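Trehalose-6-phosphate phosphatase (Neosartorya fumigata, PDB 5DXL) belongs to the trehalose-phosphatase family of the HAD clan, pairing a Rossmann-like core with a smaller cap built of an antiparallel sheet and helices. Local coordinates at residues 25-30 / 41-46; 46-51 / 75-80; 125-130 / 144-149; 138-143 / 180-185. All blocks are in the same frame, centred on the assembly; numbering follows the deposited sequence.

In the fold
Two pairs of contacts divide between two parts of the chain. Interactions 1 and 2 sit about 9 Å apart (centre to centre) in the Rossmann-like core: they share R46 at the start of helix 45-56, and P43 and Y27 of the first touch L48 and M77 of the second. Interactions 3 and 4, about 15 Å apart by their centres, belong to the cap, where their segments alternate along the chain and S130 rests on H142 and Y143. Interactions 1 and 2 come first in the sequence. The centres of interactions 2 and 3 lie about 46 Å apart, on opposite sides of the chain's centre, each pair holding together its own part, core or cap.

Interaction 1 (25-30 / 41-46); sequences FDYDGT and AIPSDR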
# COMPACT_ATOMS: atom_id res chain seq x y z
N PHE A 25 7.42 -0.06 0.17
CA PHE A 25 7.32 -1.22 -0.73
C PHE A 25 6.03 -1.98 -0.54
O PHE A 25 5.72 -2.37 0.58
CB PHE A 25 8.45 -2.23 -0.44
CG PHE A 25 9.84 -1.65 -0.46
CD1 PHE A 25 10.22 -0.72 -1.41
CD2 PHE A 25 10.76 -2.07 0.46
CE1 PHE A 25 11.53 -0.22 -1.42
CE2 PHE A 25 12.07 -1.59 0.45
CZ PHE A 25 12.46 -0.68 -0.49
N ASP A 26 5.31 -2.25 -1.63
CA ASP A 26 4.35 -3.34 -1.61
C ASP A 26 5.17 -4.62 -1.46
O ASP A 26 6.37 -4.62 -1.74
CB ASP A 26 3.48 -3.33 -2.88
CG ASP A 26 2.23 -4.20 -2.78
OD1 ASP A 26 2.00 -4.87 -1.76
OD2 ASP A 26 1.45 -4.21 -3.75
N TYR A 27 4.55 -5.71 -1.00
CA TYR A 27 5.29 -6.95 -0.84
C TYR A 27 5.02 -7.91 -2.02
O TYR A 27 5.88 -8.08 -2.89
CB TYR A 27 4.95 -7.63 0.51
CG TYR A 27 5.64 -8.95 0.63
CD1 TYR A 27 7.03 -9.01 0.72
CD2 TYR A 27 4.93 -10.14 0.61
CE1 TYR A 27 7.70 -10.21 0.80
CE2 TYR A 27 5.59 -11.36 0.68
CZ TYR A 27 6.97 -11.39 0.77
OH TYR A 27 7.63 -12.59 0.84
N ASP A 28 3.85 -8.53 -2.04
CA ASP A 28 3.54 -9.47 -3.13
C ASP A 28 3.58 -8.79 -4.49
O ASP A 28 3.09 -7.68 -4.64
CB ASP A 28 2.17 -10.10 -2.90
CG ASP A 28 2.16 -11.05 -1.74
OD1 ASP A 28 2.73 -12.16 -1.88
OD2 ASP A 28 1.62 -10.70 -0.67
N GLY A 29 4.18 -9.46 -5.47
CA GLY A 29 4.32 -8.89 -6.80
C GLY A 29 5.39 -7.82 -6.96
O GLY A 29 5.67 -7.38 -8.08
N THR A 30 5.99 -7.41 -5.85
CA THR A 30 6.92 -6.29 -5.85
C THR A 30 8.27 -6.74 -5.31
O THR A 30 9.27 -6.67 -6.02
CB THR A 30 6.36 -5.11 -5.01
OG1 THR A 30 5.13 -4.67 -5.59
CG2 THR A 30 7.35 -3.94 -5.01
N ALA A 41 5.07 -17.55 -1.33
CA ALA A 41 5.58 -16.18 -1.37
C ALA A 41 6.07 -15.76 0.01
O ALA A 41 6.20 -14.57 0.28
CB ALA A 41 4.52 -15.21 -1.88
N ILE A 42 6.31 -16.74 0.88
CA ILE A 42 7.09 -16.53 2.09
C ILE A 42 8.45 -16.02 1.64
O ILE A 42 9.05 -16.60 0.73
CB ILE A 42 7.22 -17.82 2.91
CG1 ILE A 42 5.96 -18.02 3.75
CG2 ILE A 42 8.45 -17.80 3.80
CD1 ILE A 42 5.79 -19.43 4.27
N PRO A 43 8.93 -14.92 2.24
CA PRO A 43 10.13 -14.27 1.74
C PRO A 43 11.30 -15.23 1.75
O PRO A 43 11.57 -15.88 2.77
CB PRO A 43 10.35 -13.10 2.71
CG PRO A 43 9.62 -13.50 3.95
CD PRO A 43 8.41 -14.24 3.44
N SER A 44 11.97 -15.33 0.62
CA SER A 44 13.22 -16.04 0.53
C SER A 44 14.23 -15.45 1.49
O SER A 44 14.07 -14.30 1.95
CB SER A 44 13.78 -15.98 -0.89
OG SER A 44 14.38 -14.72 -1.12
N ASP A 45 15.26 -16.22 1.81
CA ASP A 45 16.37 -15.71 2.61
C ASP A 45 17.00 -14.47 1.97
O ASP A 45 17.41 -13.55 2.67
CB ASP A 45 17.44 -16.79 2.80
CG ASP A 45 16.98 -17.91 3.72
OD1 ASP A 45 15.93 -17.77 4.38
OD2 ASP A 45 17.70 -18.94 3.79
N ARG A 46 17.08 -14.45 0.64
CA ARG A 46 17.67 -13.31 -0.05
C ARG A 46 16.85 -12.03 0.16
O ARG A 46 17.42 -10.97 0.43
CB ARG A 46 17.81 -13.58 -1.55
CG ARG A 46 18.37 -12.38 -2.32
CD ARG A 46 18.66 -12.71 -3.78
NE ARG A 46 19.71 -13.72 -3.90
CZ ARG A 46 21.01 -13.44 -3.95
NH1 ARG A 46 21.42 -12.18 -3.88
NH2 ARG A 46 21.89 -14.42 -4.06
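Y27 reaches across to the backbone of A41 and P43 with the far end of its ring. Its CB points at the 41-46 segment, and CG lies anti to the backbone N (chi1 177°), which starts the ring off in that direction. Along one edge, CE2 comes within 3.3 Å of A41 O, with that oxygen in the ring plane; CE1, on the other edge, lies against M77 of helix 70-77. At the tip, OH donates a short hydrogen bond of 2.5 Å to A41 O. The C=O...O angle is 151°, and the hydroxyl is tilted 26° from the carbonyl plane. The same OH lies 3.0 Å from P43 N, a contact of packing alone because the proline nitrogen has no hydrogen to share, and it also touches P43 CD at 3.2 Å. The two side chains cross at about a right angle. D26 to T30 reads DYDGT, matching the DxDxT signature of the HAD clan, and follows strand 21-25 of the core sheet as expected for that first motif. Within it, Y27 N bonds to D26 OD1 at 2.8 Å from above the carboxylate plane, while OD1 also forms a salt bridge to K190. The neighbouring D28 sets OD1 3.5 Å from the methyl CB of A41, and its OD2 pairs with R68.

Interaction 2 (46-51 / 75-80); sequences RVLRTL and EWMGHI
In the helix that turns L48 and L51 toward M77 and I80, R46 O is gripped twice by one residue: T50 N reaches it at 3.0 Å in the usual helical bond, and T50 OG1 donates to it at 2.6 Å from the opposite face of the carbonyl plane. Across the contact the side chains pack by van der Waals contact, in part methyl against backbone carbonyl oxygen. L48 sets its CD2 against the C-terminal part of helix 70-77 and the turn that follows, 3.4 Å from W76 O and 3.8 Å from M77 CG; the L48 and M77 side chains cross at about a right angle. The same methyl comes to the edge of the H79 ring, where CE1 is 4.1 Å away, close to the ring plane. One turn further on, L51 CD1 touches the selenium of M77, a selenomethionine, at 4.2 Å. I80 packs farther along the helix, with CD1 3.9 Å from L48 O, and lies also against K52 and A55. A type I beta turn from M77 to I80 brings it there. Helix 45-56 links strands 21-25 and 60-65 and helix 70-77 links 60-65 to 84-87, so the contact joins the helices of two successive beta-alpha-beta crossovers in a Rossmann-like fold.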
# COMPACT_ATOMS: atom_id res chain seq x y z
N ARG A 46 17.08 -14.45 0.64
CA ARG A 46 17.67 -13.31 -0.05
C ARG A 46 16.85 -12.03 0.16
O ARG A 46 17.42 -10.97 0.43
CB ARG A 46 17.81 -13.58 -1.55
CG ARG A 46 18.37 -12.38 -2.32
CD ARG A 46 18.66 -12.71 -3.78
NE ARG A 46 19.71 -13.72 -3.90
CZ ARG A 46 21.01 -13.44 -3.95
NH1 ARG A 46 21.42 -12.18 -3.88
NH2 ARG A 46 21.89 -14.42 -4.06
N VAL A 47 15.54 -12.14 0.02
CA VAL A 47 14.65 -10.99 0.22
C VAL A 47 14.81 -10.48 1.65
O VAL A 47 14.97 -9.28 1.88
CB VAL A 47 13.18 -11.33 -0.07
CG1 VAL A 47 12.27 -10.21 0.40
CG2 VAL A 47 12.97 -11.59 -1.57
N LEU A 48 14.80 -11.40 2.61
CA LEU A 48 14.93 -11.02 4.02
C LEU A 48 16.27 -10.38 4.34
O LEU A 48 16.32 -9.39 5.09
CB LEU A 48 14.71 -12.24 4.91
CG LEU A 48 13.27 -12.72 4.92
CD1 LEU A 48 13.12 -13.99 5.76
CD2 LEU A 48 12.36 -11.62 5.44
N ARG A 49 17.36 -10.93 3.81
CA ARG A 49 18.69 -10.33 4.00
C ARG A 49 18.72 -8.92 3.46
O ARG A 49 19.27 -8.02 4.07
CB ARG A 49 19.78 -11.14 3.28
CG ARG A 49 20.28 -12.37 4.00
CD ARG A 49 21.60 -12.84 3.39
NE ARG A 49 21.55 -12.96 1.93
CZ ARG A 49 21.10 -14.03 1.28
NH1 ARG A 49 20.66 -15.08 1.96
NH2 ARG A 49 21.09 -14.05 -0.05
N THR A 50 18.14 -8.75 2.28
CA THR A 50 18.13 -7.48 1.58
C THR A 50 17.39 -6.42 2.40
O THR A 50 17.87 -5.30 2.56
CB THR A 50 17.48 -7.64 0.20
OG1 THR A 50 18.21 -8.64 -0.53
CG2 THR A 50 17.52 -6.34 -0.59
N LEU A 51 16.23 -6.80 2.93
CA LEU A 51 15.44 -5.88 3.76
C LEU A 51 16.13 -5.58 5.08
O LEU A 51 16.13 -4.44 5.53
CB LEU A 51 14.05 -6.45 4.02
CG LEU A 51 13.11 -6.49 2.81
CD1 LEU A 51 11.81 -7.18 3.20
CD2 LEU A 51 12.84 -5.08 2.31
N GLU A 75 5.26 -12.67 11.47
CA GLU A 75 5.97 -13.94 11.54
C GLU A 75 7.23 -13.97 10.66
O GLU A 75 8.28 -14.48 11.07
CB GLU A 75 5.05 -15.10 11.14
CG GLU A 75 5.83 -16.39 10.96
CD GLU A 75 5.08 -17.59 11.45
OE1 GLU A 75 3.86 -17.65 11.15
OE2 GLU A 75 5.71 -18.46 12.11
N TRP A 76 7.13 -13.40 9.47
CA TRP A 76 8.19 -13.58 8.48
C TRP A 76 9.12 -12.40 8.33
O TRP A 76 10.25 -12.58 7.88
CB TRP A 76 7.56 -13.95 7.13
CG TRP A 76 6.98 -15.32 7.20
CD1 TRP A 76 5.67 -15.65 7.36
CD2 TRP A 76 7.72 -16.54 7.21
NE1 TRP A 76 5.54 -17.02 7.44
CE2 TRP A 76 6.78 -17.59 7.34
CE3 TRP A 76 9.07 -16.86 7.09
CZ2 TRP A 76 7.16 -18.93 7.37
CZ3 TRP A 76 9.44 -18.19 7.12
CH2 TRP A 76 8.49 -19.20 7.26
N MSE A 77 8.66 -11.22 8.72
CA MSE A 77 9.46 -10.00 8.62
C MSE A 77 9.59 -9.25 9.95
O MSE A 77 10.39 -8.31 10.06
CB MSE A 77 8.86 -9.09 7.55
CG MSE A 77 9.24 -9.57 6.18
SE MSE A 77 8.26 -8.71 4.72
CE MSE A 77 6.86 -10.03 4.42
N GLY A 78 8.81 -9.65 10.95
CA GLY A 78 8.74 -8.90 12.20
C GLY A 78 10.00 -8.97 13.04
O GLY A 78 10.18 -8.17 13.96
N HIS A 79 10.87 -9.92 12.73
CA HIS A 79 12.14 -10.07 13.44
C HIS A 79 13.14 -8.98 13.06
O HIS A 79 14.21 -8.87 13.68
CB HIS A 79 12.75 -11.43 13.15
CG HIS A 79 13.15 -11.59 11.72
ND1 HIS A 79 12.22 -11.74 10.71
CD2 HIS A 79 14.36 -11.57 11.12
CE1 HIS A 79 12.86 -11.84 9.55
NE2 HIS A 79 14.15 -11.73 9.77
N ILE A 80 12.83 -8.21 12.02
CA ILE A 80 13.63 -7.04 11.65
C ILE A 80 12.99 -5.84 12.34
O ILE A 80 12.00 -5.29 11.88
CB ILE A 80 13.67 -6.84 10.13
CG1 ILE A 80 14.18 -8.11 9.45
CG2 ILE A 80 14.54 -5.63 9.77
CD1 ILE A 80 13.92 -8.17 7.97

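Interaction 3 (125-130 / 144-149); sequences ERTQGS and RRADPE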
# COMPACT_ATOMS: atom_id res chain seq x y z
N GLU A 125 -33.17 -7.81 0.88
CA GLU A 125 -34.52 -8.36 0.93
C GLU A 125 -35.31 -8.03 -0.34
O GLU A 125 -36.24 -8.75 -0.70
CB GLU A 125 -35.25 -7.84 2.17
CG GLU A 125 -34.65 -8.32 3.48
CD GLU A 125 -35.08 -7.47 4.67
OE1 GLU A 125 -35.72 -6.42 4.45
OE2 GLU A 125 -34.76 -7.84 5.82
N ARG A 126 -34.92 -6.96 -1.01
CA ARG A 126 -35.66 -6.49 -2.19
C ARG A 126 -34.94 -6.74 -3.52
O ARG A 126 -35.38 -6.26 -4.57
CB ARG A 126 -35.95 -5.00 -2.04
CG ARG A 126 -37.00 -4.72 -0.97
CD ARG A 126 -36.82 -3.36 -0.31
NE ARG A 126 -37.81 -3.16 0.75
CZ ARG A 126 -37.71 -3.66 1.98
NH1 ARG A 126 -36.65 -4.39 2.33
NH2 ARG A 126 -38.67 -3.43 2.87
N THR A 127 -33.86 -7.51 -3.48
CA THR A 127 -33.12 -7.82 -4.69
C THR A 127 -32.75 -9.30 -4.68
O THR A 127 -31.73 -9.69 -4.13
CB THR A 127 -31.84 -6.97 -4.83
OG1 THR A 127 -32.14 -5.59 -4.61
CG2 THR A 127 -31.22 -7.14 -6.20
N GLN A 128 -33.60 -10.13 -5.29
CA GLN A 128 -33.42 -11.58 -5.22
C GLN A 128 -32.06 -11.99 -5.78
O GLN A 128 -31.65 -11.51 -6.84
CB GLN A 128 -34.55 -12.30 -5.97
CG GLN A 128 -34.47 -13.82 -5.90
CD GLN A 128 -34.76 -14.37 -4.50
OE1 GLN A 128 -35.15 -13.63 -3.59
NE2 GLN A 128 -34.58 -15.67 -4.33
N GLY A 129 -31.36 -12.85 -5.05
CA GLY A 129 -30.05 -13.32 -5.45
C GLY A 129 -28.90 -12.58 -4.78
O GLY A 129 -27.76 -13.06 -4.77
N SER A 130 -29.18 -11.40 -4.23
CA SER A 130 -28.12 -10.60 -3.63
C SER A 130 -27.81 -11.09 -2.23
O SER A 130 -28.62 -11.78 -1.62
CB SER A 130 -28.49 -9.11 -3.59
OG SER A 130 -29.53 -8.86 -2.65
N ARG A 144 -24.37 -10.35 -8.24
CA ARG A 144 -24.19 -10.99 -9.55
C ARG A 144 -25.31 -11.97 -9.89
O ARG A 144 -25.63 -12.14 -11.06
CB ARG A 144 -22.83 -11.71 -9.62
CG ARG A 144 -22.53 -12.33 -10.99
CD ARG A 144 -22.61 -11.28 -12.10
NE ARG A 144 -22.52 -11.82 -13.45
CZ ARG A 144 -23.56 -11.98 -14.26
NH1 ARG A 144 -24.78 -11.66 -13.85
NH2 ARG A 144 -23.38 -12.48 -15.48
N ARG A 145 -25.91 -12.60 -8.88
CA ARG A 145 -26.93 -13.61 -9.14
C ARG A 145 -28.29 -12.96 -9.38
O ARG A 145 -29.24 -13.63 -9.78
CB ARG A 145 -27.01 -14.61 -7.99
CG ARG A 145 -25.78 -15.51 -7.85
CD ARG A 145 -25.61 -16.43 -9.05
NE ARG A 145 -26.74 -17.34 -9.19
CZ ARG A 145 -26.84 -18.54 -8.61
NH1 ARG A 145 -25.87 -19.00 -7.82
NH2 ARG A 145 -27.93 -19.28 -8.81
N ALA A 146 -28.38 -11.65 -9.14
CA ALA A 146 -29.63 -10.93 -9.38
C ALA A 146 -29.84 -10.70 -10.87
O ALA A 146 -28.91 -10.81 -11.67
CB ALA A 146 -29.63 -9.61 -8.64
N ASP A 147 -31.07 -10.37 -11.25
CA ASP A 147 -31.28 -9.87 -12.60
C ASP A 147 -30.26 -8.78 -12.90
O ASP A 147 -30.09 -7.86 -12.12
CB ASP A 147 -32.70 -9.33 -12.76
CG ASP A 147 -32.92 -8.71 -14.12
OD1 ASP A 147 -32.96 -9.47 -15.11
OD2 ASP A 147 -33.04 -7.46 -14.21
N PRO A 148 -29.56 -8.89 -14.04
CA PRO A 148 -28.48 -7.95 -14.35
C PRO A 148 -28.91 -6.48 -14.39
O PRO A 148 -28.27 -5.65 -13.75
CB PRO A 148 -27.99 -8.42 -15.72
CG PRO A 148 -28.27 -9.88 -15.70
CD PRO A 148 -29.57 -10.04 -14.96
N GLU A 149 -29.98 -6.15 -15.12
CA GLU A 149 -30.39 -4.76 -15.22
C GLU A 149 -30.94 -4.22 -13.90
O GLU A 149 -30.60 -3.11 -13.50
CB GLU A 149 -31.43 -4.60 -16.33
CG GLU A 149 -30.88 -4.85 -17.73
CD GLU A 149 -31.97 -5.26 -18.71
OE1 GLU A 149 -33.00 -4.56 -18.80
OE2 GLU A 149 -31.80 -6.29 -19.40
O HOH W 1 -33.07 -10.44 -8.88
O HOH W 2 -25.47 -12.22 -6.02
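Behind the turn that meets R145 and A146, the flat guanidinium of R126 holds E125 OE1 at its edge, only 11° out of its plane. R126 NH1 makes this salt bridge at 3.1 Å to E125 OE1, on its anti lone pair, and bonds to H122 O as well. The chain then folds through a type II beta turn from T127 to S130, which joins helix 112-125 to strand 131-134 of the cap. T127 O accepts both S130 N and S130 OG, the hydroxyl at 2.8 Å in the carbonyl plane, on a lone pair. G129 takes a positive phi of 98°, a glycine conformation, and sets its CA against the backbone of R145 and A146. Q128 O points into A146, making a CA-H...O contact of 3.3 Å with A146 CA. T127 CG2, anti to its own backbone N, packs on A146 CB at 3.8 Å, while T127 OG1 is bonded to F123 O and Q154. Two waters stitch the backbones together: one donates to Q128 O at 2.7 Å and accepts from D147 N, the other donates to G129 O at 2.7 Å and accepts from R145 N at 2.9 Å. D147 then N-caps helix 148-164, its OD2 bonded to Y150 N.

Interaction 4 (138-143 / 180-185); sequences ALTWHY and NLEVRP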
# COMPACT_ATOMS: atom_id res chain seq x y z
N ALA A 138 -14.48 -3.89 5.96
CA ALA A 138 -15.23 -3.56 4.76
C ALA A 138 -16.53 -4.33 4.68
O ALA A 138 -16.58 -5.51 5.02
CB ALA A 138 -14.39 -3.84 3.53
N LEU A 139 -17.58 -3.67 4.21
CA LEU A 139 -18.88 -4.32 4.03
C LEU A 139 -19.20 -4.31 2.55
O LEU A 139 -19.10 -3.27 1.90
CB LEU A 139 -19.97 -3.60 4.82
CG LEU A 139 -19.82 -3.56 6.35
CD1 LEU A 139 -20.99 -2.82 6.98
CD2 LEU A 139 -19.73 -4.95 6.89
N THR A 140 -19.58 -5.46 2.01
CA THR A 140 -19.78 -5.57 0.57
C THR A 140 -21.14 -6.17 0.23
O THR A 140 -21.52 -7.22 0.75
CB THR A 140 -18.67 -6.42 -0.08
OG1 THR A 140 -17.40 -5.88 0.27
CG2 THR A 140 -18.81 -6.38 -1.60
N TRP A 141 -21.88 -5.48 -0.64
CA TRP A 141 -23.15 -5.99 -1.14
C TRP A 141 -22.93 -6.63 -2.51
O TRP A 141 -22.48 -5.96 -3.42
CB TRP A 141 -24.19 -4.86 -1.21
CG TRP A 141 -25.55 -5.36 -1.55
CD1 TRP A 141 -26.26 -6.31 -0.87
CD2 TRP A 141 -26.38 -4.96 -2.66
NE1 TRP A 141 -27.48 -6.52 -1.48
CE2 TRP A 141 -27.57 -5.70 -2.58
CE3 TRP A 141 -26.22 -4.04 -3.70
CZ2 TRP A 141 -28.61 -5.56 -3.50
CZ3 TRP A 141 -27.26 -3.90 -4.62
CH2 TRP A 141 -28.43 -4.65 -4.51
N HIS A 142 -23.22 -7.92 -2.62
CA HIS A 142 -23.00 -8.69 -3.85
C HIS A 142 -24.31 -8.91 -4.57
O HIS A 142 -25.30 -9.26 -3.94
CB HIS A 142 -22.38 -10.07 -3.54
CG HIS A 142 -20.99 -10.02 -2.97
ND1 HIS A 142 -19.87 -10.15 -3.76
CD2 HIS A 142 -20.55 -9.91 -1.70
CE1 HIS A 142 -18.79 -10.10 -3.00
NE2 HIS A 142 -19.18 -9.96 -1.74
N TYR A 143 -24.34 -8.76 -5.90
CA TYR A 143 -25.60 -8.97 -6.62
C TYR A 143 -25.45 -9.62 -8.00
O TYR A 143 -26.34 -9.50 -8.84
CB TYR A 143 -26.34 -7.63 -6.74
CG TYR A 143 -25.58 -6.55 -7.45
CD1 TYR A 143 -25.69 -6.40 -8.84
CD2 TYR A 143 -24.77 -5.67 -6.76
CE1 TYR A 143 -24.99 -5.41 -9.51
CE2 TYR A 143 -24.06 -4.67 -7.42
CZ TYR A 143 -24.18 -4.55 -8.79
OH TYR A 143 -23.49 -3.56 -9.45
N ASN A 180 -20.74 -5.54 -7.41
CA ASN A 180 -20.82 -5.32 -5.97
C ASN A 180 -20.71 -3.85 -5.60
O ASN A 180 -20.27 -3.01 -6.39
CB ASN A 180 -19.74 -6.16 -5.21
CG ASN A 180 -18.32 -5.58 -5.30
OD1 ASN A 180 -18.08 -4.40 -5.09
ND2 ASN A 180 -17.35 -6.46 -5.56
N LEU A 181 -21.15 -3.55 -4.38
CA LEU A 181 -20.92 -2.25 -3.75
C LEU A 181 -20.17 -2.49 -2.46
O LEU A 181 -20.54 -3.37 -1.70
CB LEU A 181 -22.24 -1.54 -3.44
CG LEU A 181 -23.08 -0.93 -4.55
CD1 LEU A 181 -24.20 -0.12 -3.87
CD2 LEU A 181 -22.22 -0.05 -5.43
N GLU A 182 -19.15 -1.69 -2.20
CA GLU A 182 -18.38 -1.85 -0.97
C GLU A 182 -18.25 -0.53 -0.22
O GLU A 182 -18.07 0.52 -0.84
CB GLU A 182 -17.00 -2.41 -1.30
CG GLU A 182 -16.07 -2.58 -0.10
CD GLU A 182 -14.74 -3.18 -0.52
OE1 GLU A 182 -14.66 -3.74 -1.63
OE2 GLU A 182 -13.77 -3.07 0.25
N VAL A 183 -18.38 -0.58 1.10
CA VAL A 183 -18.09 0.57 1.94
C VAL A 183 -16.93 0.21 2.85
O VAL A 183 -16.93 -0.85 3.47
CB VAL A 183 -19.30 1.00 2.78
CG1 VAL A 183 -18.98 2.26 3.55
CG2 VAL A 183 -20.52 1.22 1.87
N ARG A 184 -15.95 1.09 2.91
CA ARG A 184 -14.77 0.87 3.75
C ARG A 184 -14.18 2.20 4.18
O ARG A 184 -14.45 3.24 3.58
CB ARG A 184 -13.74 0.05 2.97
CG ARG A 184 -13.14 0.85 1.85
CD ARG A 184 -12.25 0.02 0.97
NE ARG A 184 -11.47 0.90 0.11
CZ ARG A 184 -10.59 0.47 -0.78
NH1 ARG A 184 -10.38 -0.83 -0.93
NH2 ARG A 184 -9.91 1.35 -1.51
N PRO A 185 -13.34 2.19 5.23
CA PRO A 185 -12.76 3.45 5.68
C PRO A 185 -11.82 4.05 4.64
O PRO A 185 -11.18 3.31 3.88
CB PRO A 185 -11.99 3.05 6.94
CG PRO A 185 -12.65 1.82 7.40
CD PRO A 185 -13.02 1.08 6.14
O HOH W 3 -15.30 -6.13 -1.37
O HOH W 4 -21.92 -1.76 -8.37
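Strands 139-142 and 180-185 run antiparallel, their axes 4.5 Å apart at closest and 169° between directions, with L139-V183 and W141-L181 as hydrogen-bonded pairs; the shortest of the four backbone bonds is W141 N to L181 O, 2.7 Å. They are the two inner strands of the four-stranded sheet of the cap, an arrangement consistent with the alpha/beta cap of HAD relatives. On one face stand L139, W141, L181 and V183, which pack on helices 112-125 and 148-164. There the W141 ring comes obliquely to L181, CE3 4.4 Å from CD1, and meets the ring of F120. The other face carries T140, H142, N180 and E182. T140 CG2 sits 3.7 Å from N180 CB, and the same methyl lies over one face of the H142 ring, offset toward its rim. That ring also stacks on F131, and its NE2 bonds to E133. E182 runs out fully extended, with CG anti to the backbone N (chi1 178°), and passes T140 OG1 before OE2 comes 3.4 Å from A138 CB. A water donates to E182 OE1 at 2.5 Å and pairs with T140 OG1. Y143 lays its CE2 3.4 Å from N180 N, and beyond it a water in the plane of its ring joins Y143 OH, at 2.6 Å, to N180 O.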